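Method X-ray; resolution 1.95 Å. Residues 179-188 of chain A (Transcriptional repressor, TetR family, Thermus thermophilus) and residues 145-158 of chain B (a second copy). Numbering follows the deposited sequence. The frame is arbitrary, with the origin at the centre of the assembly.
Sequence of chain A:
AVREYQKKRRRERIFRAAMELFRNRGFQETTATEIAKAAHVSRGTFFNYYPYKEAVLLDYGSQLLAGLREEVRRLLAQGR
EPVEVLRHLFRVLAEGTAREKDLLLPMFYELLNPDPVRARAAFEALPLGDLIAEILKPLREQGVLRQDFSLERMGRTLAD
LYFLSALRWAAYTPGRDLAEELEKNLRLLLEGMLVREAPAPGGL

Chain A 179-188: AEELEKNLRL
Chain B 145-158: LRQDFSLERMGRTL

Residues A:Ala179 to A:Leu188 are one helical segment, with phi/psi near -62/-44; the helix extends past both ends. In chain B, residues 145-150 are extended or turn-like, and a helix runs from B:Leu151 through B:Leu158 and beyond. B:Ser150 caps that helix: its OG accepts from B:Arg153 N at 3.1 Å. The helix axes cross steeply, at -77°, and approach to 11.6 Å, so long side chains bridge the gap. A:Lys184 CA lies 8.1 Å from B:Phe149 CA, and A:Leu188 CA 7.9 Å from B:Met154 CA.

B:Arg153 (chi1 to chi3 all t) reaches out to two acids. Its NH2 and NH1 donate to A:Glu180 OE1 and OE2, each at 2.8 Å, a two-pronged salt bridge. NH2 also donates to A:Glu181 OE1 at 3.0 Å. Both carboxylates meet the guanidinium at its edge, where the N-H groups point. Water 1 links B:Arg153 NE (2.7 Å) to A:Glu181 OE1 (2.7 Å).

A:Lys184 (chi1 t, chi2 -92°, chi3 m, chi4 t) points toward chain B. Its CG sits over one face of the B:Phe149 ring (chi1 m), 3.8 Å from the centroid, a CH-pi contact. Its NZ donates to B:Thr157 OG1 at 3.1 Å, to A:Asn185 OD1 at 2.8 Å, and to A:Glu181 OE2 at 2.8 Å, the last a salt bridge. B:Thr157 OG1 in turn donates to B:Arg153 O at 3.1 Å.

A:Leu188 (m, t) supplies the apolar contact. Its CD2 lies 3.8 Å from B:Phe149 CD2 and 4.0 Å from SE of selenomethionine B:Met154.

A:Arg187 NE and B:Arg146 NH1 are like charges 3.9 Å apart. B:Asp148 OD2 helps offset them: it accepts from B:Arg146 NH1 at 2.9 Å in a salt bridge.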

# COMPACT_ATOMS: atom_id res chain seq x y z
N ALA A 179 7.52 14.34 2.84
CA ALA A 179 6.97 14.86 4.09
C ALA A 179 5.55 15.40 3.86
O ALA A 179 4.64 15.16 4.66
CB ALA A 179 7.88 15.96 4.64
N GLU A 180 5.37 16.13 2.77
CA GLU A 180 4.07 16.71 2.41
C GLU A 180 3.04 15.60 2.15
O GLU A 180 1.87 15.71 2.53
CB GLU A 180 4.22 17.58 1.16
CG GLU A 180 2.98 18.39 0.74
CD GLU A 180 1.93 17.56 0.02
OE1 GLU A 180 2.30 16.64 -0.77
OE2 GLU A 180 0.73 17.84 0.22
N GLU A 181 3.49 14.54 1.48
CA GLU A 181 2.63 13.41 1.17
C GLU A 181 2.18 12.68 2.44
O GLU A 181 1.01 12.33 2.57
CB GLU A 181 3.39 12.45 0.24
CG GLU A 181 2.78 11.06 0.06
CD GLU A 181 1.50 11.06 -0.76
OE1 GLU A 181 1.25 12.03 -1.52
OE2 GLU A 181 0.76 10.07 -0.67
N LEU A 182 3.09 12.47 3.39
CA LEU A 182 2.70 11.78 4.61
C LEU A 182 1.78 12.65 5.46
O LEU A 182 0.87 12.14 6.11
CB LEU A 182 3.95 11.36 5.42
CG LEU A 182 4.82 10.30 4.71
CD1 LEU A 182 5.91 9.85 5.66
CD2 LEU A 182 3.96 9.10 4.26
N GLU A 183 2.00 13.96 5.43
CA GLU A 183 1.16 14.89 6.18
C GLU A 183 -0.26 14.82 5.60
O GLU A 183 -1.25 14.93 6.33
CB GLU A 183 1.72 16.31 6.06
CG GLU A 183 0.82 17.43 6.59
CD GLU A 183 0.68 17.45 8.11
OE1 GLU A 183 1.57 16.91 8.81
OE2 GLU A 183 -0.30 18.04 8.61
N LYS A 184 -0.36 14.66 4.28
CA LYS A 184 -1.65 14.54 3.60
C LYS A 184 -2.37 13.28 4.08
O LYS A 184 -3.57 13.31 4.38
CB LYS A 184 -1.47 14.49 2.07
CG LYS A 184 -2.77 14.17 1.27
CD LYS A 184 -2.97 12.67 0.98
CE LYS A 184 -1.88 12.14 0.04
NZ LYS A 184 -1.96 10.67 -0.24
N ASN A 185 -1.64 12.16 4.16
CA ASN A 185 -2.24 10.90 4.62
C ASN A 185 -2.76 11.05 6.04
O ASN A 185 -3.86 10.58 6.38
CB ASN A 185 -1.22 9.75 4.62
CG ASN A 185 -0.78 9.36 3.23
OD1 ASN A 185 -1.48 9.62 2.26
ND2 ASN A 185 0.37 8.69 3.13
N LEU A 186 -1.94 11.67 6.88
CA LEU A 186 -2.30 11.88 8.27
C LEU A 186 -3.56 12.73 8.41
O LEU A 186 -4.50 12.34 9.09
CB LEU A 186 -1.14 12.54 9.01
CG LEU A 186 -1.45 12.87 10.47
CD1 LEU A 186 -1.75 11.58 11.24
CD2 LEU A 186 -0.25 13.59 11.07
N ARG A 187 -3.56 13.90 7.79
CA ARG A 187 -4.71 14.80 7.86
C ARG A 187 -5.98 14.13 7.34
O ARG A 187 -7.05 14.21 7.96
CB ARG A 187 -4.45 16.06 7.02
CG ARG A 187 -3.17 16.79 7.36
CD ARG A 187 -3.35 17.76 8.50
NE ARG A 187 -4.44 18.69 8.24
CZ ARG A 187 -4.68 19.78 8.97
NH1 ARG A 187 -3.90 20.08 10.00
NH2 ARG A 187 -5.71 20.56 8.67
N LEU A 188 -5.89 13.48 6.18
CA LEU A 188 -7.07 12.83 5.62
C LEU A 188 -7.63 11.74 6.51
O LEU A 188 -8.83 11.71 6.76
CB LEU A 188 -6.78 12.27 4.22
CG LEU A 188 -6.71 13.31 3.10
CD1 LEU A 188 -6.62 12.60 1.76
CD2 LEU A 188 -7.96 14.20 3.13
N LEU B 145 -16.57 19.37 1.55
CA LEU B 145 -15.28 18.67 1.53
C LEU B 145 -14.15 19.69 1.66
O LEU B 145 -14.25 20.81 1.15
CB LEU B 145 -15.09 17.86 0.25
CG LEU B 145 -16.06 16.68 -0.01
CD1 LEU B 145 -15.66 16.03 -1.33
CD2 LEU B 145 -16.00 15.64 1.13
N ARG B 146 -13.09 19.32 2.36
CA ARG B 146 -11.97 20.24 2.52
C ARG B 146 -11.37 20.64 1.16
O ARG B 146 -11.38 19.86 0.22
CB ARG B 146 -10.90 19.59 3.38
CG ARG B 146 -10.25 18.43 2.67
CD ARG B 146 -8.93 18.14 3.32
NE ARG B 146 -9.10 17.45 4.56
CZ ARG B 146 -8.34 17.60 5.64
NH1 ARG B 146 -7.32 18.46 5.65
NH2 ARG B 146 -8.58 16.85 6.69
N GLN B 147 -10.82 21.85 1.08
CA GLN B 147 -10.26 22.33 -0.17
C GLN B 147 -8.74 22.36 -0.21
O GLN B 147 -8.16 22.83 -1.19
CB GLN B 147 -10.81 23.72 -0.49
CG GLN B 147 -12.30 23.74 -0.68
CD GLN B 147 -12.80 25.08 -1.18
OE1 GLN B 147 -12.76 26.08 -0.47
NE2 GLN B 147 -13.28 25.09 -2.42
N ASP B 148 -8.09 21.86 0.83
CA ASP B 148 -6.63 21.87 0.82
C ASP B 148 -6.07 20.68 0.05
O ASP B 148 -4.86 20.56 -0.13
CB ASP B 148 -6.07 21.94 2.24
CG ASP B 148 -6.63 20.88 3.16
OD1 ASP B 148 -7.65 20.25 2.82
OD2 ASP B 148 -6.06 20.70 4.25
N PHE B 149 -6.98 19.83 -0.43
CA PHE B 149 -6.63 18.66 -1.24
C PHE B 149 -7.66 18.61 -2.38
O PHE B 149 -8.84 18.90 -2.18
CB PHE B 149 -6.70 17.38 -0.40
CG PHE B 149 -5.69 17.35 0.71
CD1 PHE B 149 -4.32 17.41 0.43
CD2 PHE B 149 -6.10 17.30 2.04
CE1 PHE B 149 -3.37 17.44 1.47
CE2 PHE B 149 -5.17 17.33 3.08
CZ PHE B 149 -3.80 17.39 2.79
N SER B 150 -7.21 18.26 -3.59
CA SER B 150 -8.12 18.19 -4.72
C SER B 150 -8.94 16.90 -4.65
O SER B 150 -8.60 15.97 -3.92
CB SER B 150 -7.34 18.21 -6.03
OG SER B 150 -6.61 17.01 -6.20
N LEU B 151 -10.02 16.85 -5.43
CA LEU B 151 -10.86 15.66 -5.45
C LEU B 151 -10.08 14.47 -5.98
O LEU B 151 -10.21 13.36 -5.49
CB LEU B 151 -12.09 15.89 -6.33
CG LEU B 151 -13.04 16.98 -5.83
CD1 LEU B 151 -14.19 17.13 -6.81
CD2 LEU B 151 -13.56 16.61 -4.45
N GLU B 152 -9.24 14.72 -6.99
CA GLU B 152 -8.45 13.66 -7.57
C GLU B 152 -7.49 13.09 -6.52
O GLU B 152 -7.29 11.88 -6.43
CB GLU B 152 -7.65 14.19 -8.75
CG GLU B 152 -7.40 13.14 -9.82
CD GLU B 152 -8.15 13.45 -11.11
OE1 GLU B 152 -7.58 14.14 -11.99
OE2 GLU B 152 -9.32 13.02 -11.24
N ARG B 153 -6.90 13.97 -5.72
CA ARG B 153 -5.95 13.50 -4.74
C ARG B 153 -6.61 12.65 -3.66
O ARG B 153 -6.08 11.62 -3.27
CB ARG B 153 -5.18 14.66 -4.11
CG ARG B 153 -3.87 14.17 -3.50
CD ARG B 153 -2.96 15.30 -3.06
NE ARG B 153 -1.71 14.76 -2.53
CZ ARG B 153 -0.83 15.47 -1.84
NH1 ARG B 153 -1.06 16.75 -1.59
NH2 ARG B 153 0.27 14.88 -1.37
N MSE B 154 -7.77 13.09 -3.18
CA MSE B 154 -8.49 12.36 -2.14
C MSE B 154 -9.07 11.06 -2.68
O MSE B 154 -9.07 10.04 -1.98
CB MSE B 154 -9.59 13.24 -1.57
CG MSE B 154 -8.98 14.50 -0.95
SE MSE B 154 -10.24 15.53 0.08
CE MSE B 154 -11.30 16.27 -1.36
N GLY B 155 -9.55 11.12 -3.92
CA GLY B 155 -10.11 9.93 -4.56
C GLY B 155 -9.03 8.90 -4.77
O GLY B 155 -9.25 7.70 -4.57
N ARG B 156 -7.84 9.35 -5.18
CA ARG B 156 -6.73 8.44 -5.38
C ARG B 156 -6.29 7.83 -4.04
O ARG B 156 -5.87 6.68 -4.00
CB ARG B 156 -5.58 9.15 -6.10
CG ARG B 156 -5.88 9.30 -7.59
CD ARG B 156 -4.84 10.11 -8.35
NE ARG B 156 -5.26 10.26 -9.74
CZ ARG B 156 -4.58 10.92 -10.67
NH1 ARG B 156 -3.43 11.51 -10.36
NH2 ARG B 156 -5.05 11.00 -11.91
N THR B 157 -6.38 8.60 -2.96
CA THR B 157 -6.00 8.04 -1.66
C THR B 157 -7.01 6.95 -1.23
O THR B 157 -6.63 5.95 -0.62
CB THR B 157 -5.93 9.12 -0.56
OG1 THR B 157 -4.89 10.06 -0.89
CG2 THR B 157 -5.60 8.49 0.79
N LEU B 158 -8.29 7.13 -1.55
CA LEU B 158 -9.28 6.10 -1.19
C LEU B 158 -9.05 4.85 -2.05
O LEU B 158 -9.24 3.72 -1.60
CB LEU B 158 -10.71 6.60 -1.37
CG LEU B 158 -11.75 5.62 -0.81
CD1 LEU B 158 -11.41 5.30 0.64
CD2 LEU B 158 -13.15 6.21 -0.92
O HOH W 1 -0.78 12.32 -3.32